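Local coordinates for IG hypothetical 16092 (Bacillus cereus ATCC 14579, PDB 1YQH), which is of unknown function but belongs to the UPF0045 (DUF77) family of thiamine-binding-like proteins and so may bind thiamine or a related small molecule, at residues Q6-S11 with G52-L57; M10-V15 with M46-E51; Q17-D22 with G72-I77; E32-S37 with L58-R63. All coordinates share one frame; numbering follows the deposited sequence. Where two conformers were deposited one is given.

Contact 1: residues Q6-S11 with G52-L57; sequences QQVTMS and GELDVL
The torsions of Val8 and Met10 aim both side chains at the first helical turn after Gly52. In Val8, CG1 lies anti to the carbonyl carbon (chi1 -57°), beside the backbone N, and packs against Leu54 CB at 4.1 Å. Its other methyl, CG2, sits between the backbone N and the carbonyl carbon and meets Leu57 CD2 at 3.6 Å, the two side chains sliding past each other in opposite directions. Selenomethionine Met10 reaches further: CG is anti to the backbone N (chi1 -175°), and a bend at the selenium (chi3 -65°) turns CE onto the helix. There CE lies 3.6 Å from Leu57 CB and 3.9 Å from Leu54 CD1, with the Met10 and Leu54 side chains crossing at about a right angle.

Beside these apolar contacts the main chains pair. Val8 N gives an almost straight bond of 2.8 Å to Gly52 O, and Gly52 N returns one of 3.0 Å to Val8 O, lying in the plane of that carbonyl. A water bridges the segments, donating to Gln6 O and accepting from Leu54 N, each at 2.8 Å, so it serves an amide of the first helical turn next to the N-cap residue Glu53. Ile80 and Ile82 of strand 75-84 also touch Met10. This is a strand-to-helix junction of the ferredoxin-like fold: strand 48-52 makes its last antiparallel pair with strand 8-17, and the chain turns at once into helix 54-70, which packs back on the sheet.

Contact 2: residues M10-V15 with M46-E51; sequences MSFSVV and METTLE
Glu47 OE1 is gripped by two donors: Ser13 OG at 2.9 Å and a water at 2.8 Å that also donates to Ser11 OG. Ser13 approaches on the syn side of the carboxylate, 28° out of its plane. The bend in the glutamate, with CD folded back at chi2 -60°, carries the acid over the neighbouring strand. Glu47 was modelled in two conformers, and this grip belongs to one of them.

Beyond the glutamate, strands 8-17 and 48-52 run antiparallel. Met10 and Leu50 form one hydrogen-bonded pair, its shorter bond being Leu50 N to Met10 O at 2.7 Å; Phe12 and Thr48 form the next, with Thr48 N to Phe12 O at 2.8 Å. Between them Ser11 and Thr49 make a non-hydrogen-bonded pair whose CA atoms come within 4.2 Å. On the face with Phe12, Thr48 and Leu50, the ring lies alongside Thr48, CE2 being 3.9 Å from Thr48 CB, while CD2 meets Leu50 CD1 at 4.0 Å. Val34 of helix 23-36 and Val61 of helix 54-70 pack on this face.

The other face meets the second subunit, where Lys81 forms a salt bridge with Glu47 OE2 and Glu47 of the second subunit is hydrogen-bonded through its OE1 to Ser11 OG. The chemistry is thus two-sided: a greasy face turned to the helices, and a hydroxyl-and-carboxylate face whose acid, probably ionised beside that lysine, helps join two subunits.

Contact 3: residues Q17-D22 with G72-I77; sequences QAKTKD and GAEEVI
Glu74 and Glu75 both stand opposite Gln17, so one strand carries an extra residue here. Gln17 O accepts from Glu74 N at 2.7 Å, nearly along the C=O axis, while Gln17 N donates to Glu75 O at 2.9 Å.

Glu74 reaches the loop after strand 8-17. A bend at chi2 (73°) swings its CD toward Lys19, and OE2 takes the backbone N-H of Lys19 at 2.8 Å on the syn side, 16° out of the carboxylate plane. The Lys19 side chain crosses that of Glu74 at about a right angle: Lys19 CG lies 3.3 Å from Glu74 OE2, and Lys19 CD 3.7 Å from Glu74 CD. Its ammonium runs on past, leaving Lys19 NZ 5.0 Å from Glu74 OE1, so any attraction between the charges is probably long-range. A water links Thr20 N to Gly72 O.

Gln17 and Glu75 lie side by side, with CB of Gln17 3.8 Å from Glu75 CG; their polar ends reach Pro16 of the fourth subunit and Arg85 of the third. The whole is a classic beta bulge where strand 8-17 ends and strand 75-84 starts, entered through the Schellman motif with which Gly72 ends the preceding helix.

Contact 4: residues E32-S37 with L58-R63; sequences EVVQQS and LDVVKR
Arg63 can be followed outward across Val33 of the other helix. Its CB already touches Val33 CG1 at 3.9 Å. CG then lies anti to the carbonyl carbon, the chain extends through CD, and a bend at chi3 (-69°) brings NE round to Asp59 of its own helix, where it donates to OD2 at 2.8 Å. This salt bridge meets the carboxylate from above its plane, yet Asp59 lies at the edge of the guanidinium and in plane with it. CZ passes 4.1 Å from Val33 CG1, and NH1 comes closer, 3.6 Å from the same methyl. One methyl of Val33 is therefore met by both the root and the tip of the arginine; the other, CG2, lies 3.8 Å from Arg63 O. As Arg63 is exposed and touches a crystal neighbour, its tip may owe something to the lattice.

Deeper in, Val60 fits its two methyls against separate partners. CG1 meets Val34 CG2 at 3.9 Å, the side chains crossing at about a right angle, while CG2 meets Ser37 CB at 3.7 Å. The hydroxyl of Ser37 is turned back to its own helix: OG donates to Val34 O, which also accepts from Ser37 N. Tyr41 of strand 40-43 touches Val34 as well.

The two helix segments run roughly antiparallel, at 146°. No hydrogen bond crosses between them; Arg63 NE and Ser37 OG each bond within their own segment, so valine methyls, Ser37 CB, and Arg63 through its CB and guanidinium make the contact, with the charge kept toward the surface.

Contacts 1 and 2 share Met10 and Ser11 of strand 8-17 and lie about 12 Å apart between centres, following strand 48-52 into helix 54-70. Contact 4 sits on the helical layer about 10 Å from contact 2, centre to centre, and touches it through Phe12, Leu50 and Val34. Contact 3 lies at the far end of the sheet, its centre about 27 Å from that of contact 1, and joins contact 2 where Val14 packs on Val76. Along the chain, contacts 1 and 2 start from the same strand, contact 4 alternates with both, and contact 3 spans both helices. Together they trace a ferredoxin-like βαββαβ fold: an antiparallel sheet under two helices, its edge strand 75-84 continuing into the third subunit's sheet.

Contact 1: residues Q6-S11 with G52-L57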
loop_
_atom_site.group_PDB
_atom_site.type_symbol
_atom_site.label_atom_id
_atom_site.label_comp_id
_atom_site.label_asym_id
_atom_site.label_seq_id
_atom_site.Cartn_x
_atom_site.Cartn_y
_atom_site.Cartn_z
ATOM N N GLN A 6 -16.254 -6.899 16.301
ATOM C CA GLN A 6 -15.091 -7.778 16.230
ATOM C C GLN A 6 -13.866 -6.956 15.826
ATOM O O GLN A 6 -13.992 -5.959 15.096
ATOM C CB GLN A 6 -15.323 -8.932 15.253
ATOM C CG GLN A 6 -16.514 -9.847 15.614
ATOM C CD GLN A 6 -16.224 -10.815 16.766
ATOM O OE1 GLN A 6 -15.376 -10.552 17.615
ATOM N NE2 GLN A 6 -16.946 -11.938 16.800
ATOM N N GLN A 7 -12.698 -7.366 16.306
ATOM C CA GLN A 7 -11.476 -6.613 16.067
ATOM C C GLN A 7 -11.082 -6.631 14.598
ATOM O O GLN A 7 -11.424 -7.557 13.863
ATOM C CB GLN A 7 -10.328 -7.173 16.903
ATOM C CG GLN A 7 -10.291 -6.633 18.325
ATOM C CD GLN A 7 -9.254 -7.322 19.189
ATOM O OE1 GLN A 7 -8.685 -6.713 20.090
ATOM N NE2 GLN A 7 -9.002 -8.593 18.918
ATOM N N VAL A 8 -10.378 -5.584 14.187
ATOM C CA VAL A 8 -9.638 -5.600 12.928
ATOM C C VAL A 8 -8.154 -5.538 13.295
ATOM O O VAL A 8 -7.773 -5.168 14.421
ATOM C CB VAL A 8 -10.006 -4.430 11.940
ATOM C CG1 VAL A 8 -11.497 -4.429 11.631
ATOM C CG2 VAL A 8 -9.560 -3.065 12.471
ATOM N N THR A 9 -7.320 -5.929 12.346
ATOM C CA THR A 9 -5.901 -5.658 12.405
ATOM C C THR A 9 -5.604 -4.733 11.206
ATOM O O THR A 9 -6.214 -4.870 10.144
ATOM C CB THR A 9 -5.102 -6.987 12.372
ATOM O OG1 THR A 9 -5.461 -7.775 13.530
ATOM C CG2 THR A 9 -3.606 -6.736 12.400
HETATM N N MSE A 10 -4.702 -3.781 11.402
HETATM C CA MSE A 10 -4.429 -2.748 10.414
HETATM C C MSE A 10 -2.940 -2.415 10.489
HETATM O O MSE A 10 -2.320 -2.592 11.542
HETATM C CB MSE A 10 -5.257 -1.515 10.784
HETATM C CG MSE A 10 -5.206 -0.364 9.817
HETATM SE SE MSE A 10 -6.235 1.107 10.547
HETATM C CE MSE A 10 -8.040 0.307 10.527
ATOM N N SER A 11 -2.352 -1.987 9.374
ATOM C CA SER A 11 -1.080 -1.299 9.444
ATOM C C SER A 11 -1.188 0.033 8.745
ATOM O O SER A 11 -2.067 0.232 7.891
ATOM C CB SER A 11 0.062 -2.142 8.856
ATOM O OG SER A 11 -0.089 -2.313 7.461
ATOM N N GLY A 52 -7.666 -3.599 17.018
ATOM C CA GLY A 52 -8.784 -3.050 17.783
ATOM C C GLY A 52 -9.994 -2.760 16.922
ATOM O O GLY A 52 -10.177 -3.358 15.860
ATOM N N GLU A 53 -10.832 -1.855 17.409
ATOM C CA GLU A 53 -12.083 -1.520 16.737
ATOM C C GLU A 53 -11.833 -0.679 15.479
ATOM O O GLU A 53 -11.060 0.281 15.504
ATOM C CB GLU A 53 -12.962 -0.749 17.712
ATOM C CG GLU A 53 -14.283 -0.315 17.152
ATOM C CD GLU A 53 -14.954 0.753 18.004
ATOM O OE1 GLU A 53 -14.803 0.724 19.257
ATOM O OE2 GLU A 53 -15.641 1.616 17.418
ATOM N N LEU A 54 -12.497 -1.036 14.379
ATOM C CA LEU A 54 -12.269 -0.351 13.100
ATOM C C LEU A 54 -12.286 1.180 13.199
ATOM O O LEU A 54 -11.336 1.817 12.782
ATOM C CB LEU A 54 -13.291 -0.810 12.050
ATOM C CG LEU A 54 -13.185 -0.161 10.653
ATOM C CD1 LEU A 54 -11.820 -0.423 9.972
ATOM C CD2 LEU A 54 -14.337 -0.632 9.784
ATOM N N ASP A 55 -13.373 1.758 13.716
ATOM C CA ASP A 55 -13.489 3.218 13.766
ATOM C C ASP A 55 -12.450 3.857 14.695
ATOM O O ASP A 55 -11.937 4.936 14.403
ATOM C CB ASP A 55 -14.902 3.658 14.181
ATOM C CG ASP A 55 -15.957 3.355 13.123
ATOM O OD1 ASP A 55 -15.609 3.119 11.959
ATOM O OD2 ASP A 55 -17.152 3.371 13.458
ATOM N N VAL A 56 -12.145 3.190 15.807
ATOM C CA VAL A 56 -11.120 3.669 16.733
ATOM C C VAL A 56 -9.773 3.719 16.027
ATOM O O VAL A 56 -9.074 4.723 16.108
ATOM C CB VAL A 56 -11.035 2.803 18.022
ATOM C CG1 VAL A 56 -9.842 3.214 18.905
ATOM C CG2 VAL A 56 -12.339 2.913 18.797
ATOM N N LEU A 57 -9.428 2.643 15.329
ATOM C CA LEU A 57 -8.165 2.589 14.593
ATOM C C LEU A 57 -8.080 3.622 13.463
ATOM O O LEU A 57 -7.065 4.289 13.321
ATOM C CB LEU A 57 -7.911 1.176 14.069
ATOM C CG LEU A 57 -7.136 0.222 14.994
ATOM C CD1 LEU A 57 -7.562 0.270 16.448
ATOM C CD2 LEU A 57 -7.201 -1.219 14.456
HETATM O O HOH W 1 -14.202 -3.263 14.480
#

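Contact 2: residues M10-V15 with M46-E51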
loop_
_atom_site.group_PDB
_atom_site.type_symbol
_atom_site.label_atom_id
_atom_site.label_comp_id
_atom_site.label_asym_id
_atom_site.label_seq_id
_atom_site.Cartn_x
_atom_site.Cartn_y
_atom_site.Cartn_z
HETATM N N MSE A 10 -4.702 -3.781 11.402
HETATM C CA MSE A 10 -4.429 -2.748 10.414
HETATM C C MSE A 10 -2.940 -2.415 10.489
HETATM O O MSE A 10 -2.320 -2.592 11.542
HETATM C CB MSE A 10 -5.257 -1.515 10.784
HETATM C CG MSE A 10 -5.206 -0.364 9.817
HETATM SE SE MSE A 10 -6.235 1.107 10.547
HETATM C CE MSE A 10 -8.040 0.307 10.527
ATOM N N SER A 11 -2.352 -1.987 9.374
ATOM C CA SER A 11 -1.080 -1.299 9.444
ATOM C C SER A 11 -1.188 0.033 8.745
ATOM O O SER A 11 -2.067 0.232 7.891
ATOM C CB SER A 11 0.062 -2.142 8.856
ATOM O OG SER A 11 -0.089 -2.313 7.461
ATOM N N PHE A 12 -0.317 0.962 9.118
ATOM C CA PHE A 12 -0.307 2.246 8.441
ATOM C C PHE A 12 1.063 2.871 8.511
ATOM O O PHE A 12 1.895 2.525 9.370
ATOM C CB PHE A 12 -1.366 3.199 9.055
ATOM C CG PHE A 12 -0.880 3.968 10.266
ATOM C CD1 PHE A 12 -0.500 5.312 10.149
ATOM C CD2 PHE A 12 -0.806 3.357 11.523
ATOM C CE1 PHE A 12 -0.054 6.038 11.252
ATOM C CE2 PHE A 12 -0.364 4.077 12.635
ATOM C CZ PHE A 12 0.016 5.417 12.506
ATOM N N SER A 13 1.291 3.805 7.603
ATOM C CA SER A 13 2.486 4.626 7.658
ATOM C C SER A 13 2.161 6.036 7.196
ATOM O O SER A 13 1.192 6.236 6.456
ATOM C CB SER A 13 3.592 4.006 6.801
ATOM O OG SER A 13 3.152 3.816 5.473
ATOM N N VAL A 14 2.970 6.998 7.647
ATOM C CA VAL A 14 2.886 8.387 7.183
ATOM C C VAL A 14 4.234 8.802 6.615
ATOM O O VAL A 14 5.284 8.543 7.222
ATOM C CB VAL A 14 2.437 9.344 8.325
ATOM C CG1 VAL A 14 0.974 9.084 8.681
ATOM C CG2 VAL A 14 3.324 9.162 9.562
ATOM N N VAL A 15 4.220 9.400 5.429
ATOM C CA VAL A 15 5.445 9.921 4.822
ATOM C C VAL A 15 5.194 11.406 4.611
ATOM O O VAL A 15 4.447 11.793 3.702
ATOM C CB VAL A 15 5.772 9.257 3.484
ATOM C CG1 VAL A 15 7.087 9.768 2.951
ATOM C CG2 VAL A 15 5.796 7.739 3.631
HETATM N N MSE A 46 8.681 -0.192 8.324
HETATM C CA MSE A 46 7.952 0.405 7.179
HETATM C C MSE A 46 6.503 0.791 7.482
HETATM O O MSE A 46 5.941 1.656 6.803
HETATM C CB MSE A 46 7.947 -0.556 5.966
HETATM C CG MSE A 46 9.360 -0.990 5.485
HETATM SE SE MSE A 46 10.455 0.501 4.912
HETATM C CE MSE A 46 9.444 0.969 3.334
ATOM N N GLU A 47 5.920 0.132 8.490
ATOM C CA GLU A 47 4.496 0.245 8.845
ATOM C C GLU A 47 4.333 0.026 10.348
ATOM O O GLU A 47 5.110 -0.721 10.948
ATOM C CB GLU A 47 3.655 -0.840 8.131
ATOM C CG GLU A 47 3.817 -0.989 6.614
ATOM C CD GLU A 47 3.469 0.269 5.819
ATOM O OE1 GLU A 47 2.654 1.106 6.271
ATOM O OE2 GLU A 47 4.026 0.416 4.717
ATOM N N THR A 48 3.322 0.660 10.947
ATOM C CA THR A 48 2.954 0.397 12.344
ATOM C C THR A 48 1.678 -0.422 12.318
ATOM O O THR A 48 0.722 -0.060 11.606
ATOM C CB THR A 48 2.745 1.729 13.097
ATOM O OG1 THR A 48 4.023 2.346 13.265
ATOM C CG2 THR A 48 2.086 1.529 14.488
ATOM N N THR A 49 1.675 -1.525 13.065
ATOM C CA THR A 49 0.521 -2.419 13.139
ATOM C C THR A 49 -0.345 -2.009 14.327
ATOM O O THR A 49 0.202 -1.703 15.389
ATOM C CB THR A 49 0.978 -3.879 13.338
ATOM O OG1 THR A 49 1.891 -4.229 12.292
ATOM C CG2 THR A 49 -0.236 -4.832 13.302
ATOM N N LEU A 50 -1.667 -2.015 14.127
ATOM C CA LEU A 50 -2.674 -1.748 15.160
ATOM C C LEU A 50 -3.690 -2.885 15.237
ATOM O O LEU A 50 -3.985 -3.538 14.228
ATOM C CB LEU A 50 -3.444 -0.455 14.843
ATOM C CG LEU A 50 -2.645 0.802 14.502
ATOM C CD1 LEU A 50 -3.557 1.946 14.064
ATOM C CD2 LEU A 50 -1.781 1.232 15.701
ATOM N N GLU A 51 -4.241 -3.108 16.432
ATOM C CA GLU A 51 -5.318 -4.075 16.593
ATOM C C GLU A 51 -6.411 -3.424 17.425
ATOM O O GLU A 51 -6.115 -2.768 18.411
ATOM C CB GLU A 51 -4.779 -5.317 17.308
ATOM C CG GLU A 51 -5.812 -6.395 17.566
ATOM C CD GLU A 51 -5.238 -7.541 18.383
ATOM O OE1 GLU A 51 -4.512 -8.370 17.818
ATOM O OE2 GLU A 51 -5.507 -7.615 19.594
HETATM O O HOH W 2 0.060 0.166 5.602
HETATM O O HOH W 3 4.616 3.927 10.714
#

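Contact 3: residues Q17-D22 with G72-I77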
loop_
_atom_site.group_PDB
_atom_site.type_symbol
_atom_site.label_atom_id
_atom_site.label_comp_id
_atom_site.label_asym_id
_atom_site.label_seq_id
_atom_site.Cartn_x
_atom_site.Cartn_y
_atom_site.Cartn_z
ATOM N N GLN A 17 6.057 15.608 4.097
ATOM C CA GLN A 17 6.938 16.613 3.517
ATOM C C GLN A 17 6.927 17.787 4.474
ATOM O O GLN A 17 5.863 18.365 4.750
ATOM C CB GLN A 17 6.428 17.069 2.151
ATOM C CG GLN A 17 6.431 15.987 1.100
ATOM C CD GLN A 17 7.832 15.537 0.726
ATOM O OE1 GLN A 17 8.751 16.355 0.572
ATOM N NE2 GLN A 17 7.995 14.234 0.552
ATOM N N ALA A 18 8.104 18.142 4.978
ATOM C CA ALA A 18 8.233 19.265 5.915
ATOM C C ALA A 18 9.408 20.158 5.518
ATOM O O ALA A 18 10.545 19.687 5.466
ATOM C CB ALA A 18 8.411 18.763 7.331
ATOM N N LYS A 19 9.127 21.443 5.289
ATOM C CA LYS A 19 10.140 22.410 4.830
ATOM C C LYS A 19 11.237 22.711 5.860
ATOM O O LYS A 19 12.365 23.017 5.479
ATOM C CB LYS A 19 9.488 23.733 4.376
ATOM C CG LYS A 19 8.659 23.663 3.082
ATOM C CD LYS A 19 7.743 24.882 2.957
ATOM C CE LYS A 19 6.825 24.811 1.745
ATOM N NZ LYS A 19 5.903 25.999 1.676
ATOM N N THR A 20 10.914 22.654 7.153
ATOM C CA THR A 20 11.896 23.032 8.184
ATOM C C THR A 20 12.077 22.011 9.306
ATOM O O THR A 20 12.578 22.352 10.378
ATOM C CB THR A 20 11.562 24.401 8.823
ATOM O OG1 THR A 20 10.275 24.333 9.449
ATOM C CG2 THR A 20 11.573 25.505 7.776
ATOM N N LYS A 21 11.664 20.766 9.063
ATOM C CA LYS A 21 11.804 19.702 10.056
ATOM C C LYS A 21 12.389 18.450 9.419
ATOM O O LYS A 21 12.157 18.179 8.236
ATOM C CB LYS A 21 10.439 19.339 10.679
ATOM C CG LYS A 21 9.611 20.516 11.212
ATOM C CD LYS A 21 10.234 21.148 12.461
ATOM C CE LYS A 21 9.410 22.340 12.961
ATOM N NZ LYS A 21 8.967 23.266 11.859
ATOM N N ASP A 22 13.136 17.684 10.213
ATOM C CA ASP A 22 13.599 16.367 9.809
ATOM C C ASP A 22 12.406 15.411 9.796
ATOM O O ASP A 22 11.526 15.515 10.658
ATOM C CB ASP A 22 14.650 15.866 10.802
ATOM C CG ASP A 22 15.949 16.661 10.737
ATOM O OD1 ASP A 22 16.231 17.421 11.680
ATOM O OD2 ASP A 22 16.691 16.529 9.751
ATOM N N GLY A 72 4.611 20.426 11.566
ATOM C CA GLY A 72 5.269 21.195 10.507
ATOM C C GLY A 72 5.227 20.618 9.101
ATOM O O GLY A 72 5.754 21.230 8.167
ATOM N N ALA A 73 4.608 19.455 8.917
ATOM C CA ALA A 73 4.482 18.913 7.562
ATOM C C ALA A 73 3.489 19.737 6.748
ATOM O O ALA A 73 2.409 20.087 7.239
ATOM C CB ALA A 73 4.059 17.425 7.584
ATOM N N GLU A 74 3.869 20.052 5.512
ATOM C CA GLU A 74 2.973 20.721 4.582
ATOM C C GLU A 74 2.005 19.714 3.952
ATOM O O GLU A 74 0.868 20.059 3.613
ATOM C CB GLU A 74 3.784 21.472 3.522
ATOM C CG GLU A 74 4.343 22.837 4.017
ATOM C CD GLU A 74 5.516 22.739 5.024
ATOM O OE1 GLU A 74 5.538 23.523 6.007
ATOM O OE2 GLU A 74 6.423 21.907 4.829
ATOM N N GLU A 75 2.451 18.467 3.810
ATOM C CA GLU A 75 1.587 17.409 3.291
ATOM C C GLU A 75 2.055 16.055 3.782
ATOM O O GLU A 75 3.185 15.912 4.253
ATOM C CB GLU A 75 1.501 17.442 1.756
ATOM C CG GLU A 75 2.838 17.197 1.041
ATOM C CD GLU A 75 2.744 17.300 -0.485
ATOM O OE1 GLU A 75 1.759 17.865 -1.012
ATOM O OE2 GLU A 75 3.684 16.823 -1.164
ATOM N N VAL A 76 1.184 15.059 3.665
ATOM C CA VAL A 76 1.507 13.727 4.147
ATOM C C VAL A 76 0.929 12.730 3.172
ATOM O O VAL A 76 -0.200 12.902 2.714
ATOM C CB VAL A 76 0.852 13.446 5.537
ATOM C CG1 VAL A 76 1.271 12.071 6.059
ATOM C CG2 VAL A 76 1.177 14.543 6.551
ATOM N N ILE A 77 1.699 11.688 2.861
ATOM C CA ILE A 77 1.157 10.547 2.132
ATOM C C ILE A 77 0.955 9.438 3.158
ATOM O O ILE A 77 1.920 8.982 3.804
ATOM C CB ILE A 77 2.100 10.066 1.007
ATOM C CG1 ILE A 77 2.466 11.203 0.042
ATOM C CG2 ILE A 77 1.498 8.847 0.262
ATOM C CD1 ILE A 77 1.268 11.833 -0.721
HETATM O O HOH W 4 8.231 22.661 8.129
#

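Contact 4: residues E32-S37 with L58-R63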
loop_
_atom_site.group_PDB
_atom_site.type_symbol
_atom_site.label_atom_id
_atom_site.label_comp_id
_atom_site.label_asym_id
_atom_site.label_seq_id
_atom_site.Cartn_x
_atom_site.Cartn_y
_atom_site.Cartn_z
ATOM N N GLU A 32 3.528 9.087 18.434
ATOM C CA GLU A 32 3.026 9.499 19.753
ATOM C C GLU A 32 1.502 9.334 19.837
ATOM O O GLU A 32 0.964 8.886 20.863
ATOM C CB GLU A 32 3.432 10.940 20.053
ATOM C CG GLU A 32 3.097 11.403 21.460
ATOM C CD GLU A 32 3.597 12.808 21.731
ATOM O OE1 GLU A 32 4.413 12.972 22.664
ATOM O OE2 GLU A 32 3.185 13.738 21.005
ATOM N N VAL A 33 0.800 9.674 18.759
ATOM C CA VAL A 33 -0.651 9.485 18.731
ATOM C C VAL A 33 -0.986 8.005 18.968
ATOM O O VAL A 33 -1.856 7.685 19.782
ATOM C CB VAL A 33 -1.272 9.978 17.409
ATOM C CG1 VAL A 33 -2.745 9.574 17.312
ATOM C CG2 VAL A 33 -1.112 11.503 17.282
ATOM N N VAL A 34 -0.266 7.113 18.283
ATOM C CA VAL A 34 -0.459 5.668 18.447
ATOM C C VAL A 34 -0.167 5.278 19.896
ATOM O O VAL A 34 -0.957 4.577 20.533
ATOM C CB VAL A 34 0.440 4.871 17.494
ATOM C CG1 VAL A 34 0.322 3.374 17.763
ATOM C CG2 VAL A 34 0.076 5.195 16.026
ATOM N N GLN A 35 0.931 5.800 20.429
ATOM C CA GLN A 35 1.372 5.423 21.780
ATOM C C GLN A 35 0.350 5.842 22.827
ATOM O O GLN A 35 0.146 5.137 23.825
ATOM C CB GLN A 35 2.736 6.039 22.082
ATOM C CG GLN A 35 3.887 5.391 21.263
ATOM C CD GLN A 35 5.212 6.130 21.380
ATOM O OE1 GLN A 35 6.293 5.518 21.325
ATOM N NE2 GLN A 35 5.143 7.434 21.549
ATOM N N GLN A 36 -0.273 6.996 22.594
ATOM C CA GLN A 36 -1.236 7.561 23.533
ATOM C C GLN A 36 -2.668 7.040 23.384
ATOM O O GLN A 36 -3.534 7.410 24.185
ATOM C CB GLN A 36 -1.221 9.089 23.425
ATOM C CG GLN A 36 0.117 9.709 23.816
ATOM C CD GLN A 36 0.148 11.209 23.602
ATOM O OE1 GLN A 36 -0.619 11.750 22.803
ATOM N NE2 GLN A 36 1.044 11.887 24.310
ATOM N N SER A 37 -2.917 6.194 22.382
ATOM C CA SER A 37 -4.285 5.788 22.035
ATOM C C SER A 37 -4.903 4.729 22.942
ATOM O O SER A 37 -6.117 4.670 23.051
ATOM C CB SER A 37 -4.360 5.295 20.591
ATOM O OG SER A 37 -3.652 4.080 20.422
ATOM N N LEU A 58 -9.141 3.761 12.668
ATOM C CA LEU A 58 -9.141 4.790 11.627
ATOM C C LEU A 58 -8.981 6.195 12.213
ATOM O O LEU A 58 -8.297 7.040 11.631
ATOM C CB LEU A 58 -10.385 4.707 10.734
ATOM C CG LEU A 58 -10.421 3.463 9.846
ATOM C CD1 LEU A 58 -11.828 3.324 9.271
ATOM C CD2 LEU A 58 -9.356 3.564 8.735
ATOM N N ASP A 59 -9.602 6.441 13.359
ATOM C CA ASP A 59 -9.422 7.719 14.032
ATOM C C ASP A 59 -7.978 7.921 14.505
ATOM O O ASP A 59 -7.453 9.046 14.432
ATOM C CB ASP A 59 -10.401 7.888 15.196
ATOM C CG ASP A 59 -10.338 9.287 15.788
ATOM O OD1 ASP A 59 -10.635 10.256 15.053
ATOM O OD2 ASP A 59 -9.960 9.406 16.967
ATOM N N VAL A 60 -7.332 6.847 14.970
ATOM C CA VAL A 60 -5.902 6.920 15.314
ATOM C C VAL A 60 -5.074 7.353 14.103
ATOM O O VAL A 60 -4.229 8.249 14.204
ATOM C CB VAL A 60 -5.363 5.590 15.922
ATOM C CG1 VAL A 60 -3.832 5.598 16.030
ATOM C CG2 VAL A 60 -5.996 5.365 17.276
ATOM N N VAL A 61 -5.332 6.732 12.958
ATOM C CA VAL A 61 -4.598 7.076 11.749
ATOM C C VAL A 61 -4.841 8.545 11.334
ATOM O O VAL A 61 -3.903 9.276 10.992
ATOM C CB VAL A 61 -4.944 6.104 10.593
ATOM C CG1 VAL A 61 -4.184 6.529 9.312
ATOM C CG2 VAL A 61 -4.561 4.667 10.972
ATOM N N LYS A 62 -6.104 8.967 11.353
ATOM C CA LYS A 62 -6.443 10.363 11.029
ATOM C C LYS A 62 -5.704 11.340 11.937
ATOM O O LYS A 62 -5.173 12.356 11.487
ATOM C CB LYS A 62 -7.952 10.580 11.139
ATOM C CG LYS A 62 -8.706 9.902 10.012
ATOM C CD LYS A 62 -10.179 9.722 10.340
ATOM C CE LYS A 62 -10.896 11.038 10.391
ATOM N NZ LYS A 62 -12.367 10.862 10.648
ATOM N N ARG A 63 -5.650 11.019 13.222
ATOM C CA ARG A 63 -5.004 11.934 14.151
ATOM C C ARG A 63 -3.491 11.895 13.996
ATOM O O ARG A 63 -2.825 12.910 14.225
ATOM C CB ARG A 63 -5.468 11.685 15.583
ATOM C CG ARG A 63 -6.905 12.154 15.766
ATOM C CD ARG A 63 -7.365 12.067 17.199
ATOM N NE ARG A 63 -7.498 10.683 17.609
ATOM C CZ ARG A 63 -6.666 10.098 18.452
ATOM N NH1 ARG A 63 -5.676 10.800 18.971
ATOM N NH2 ARG A 63 -6.833 8.824 18.777
#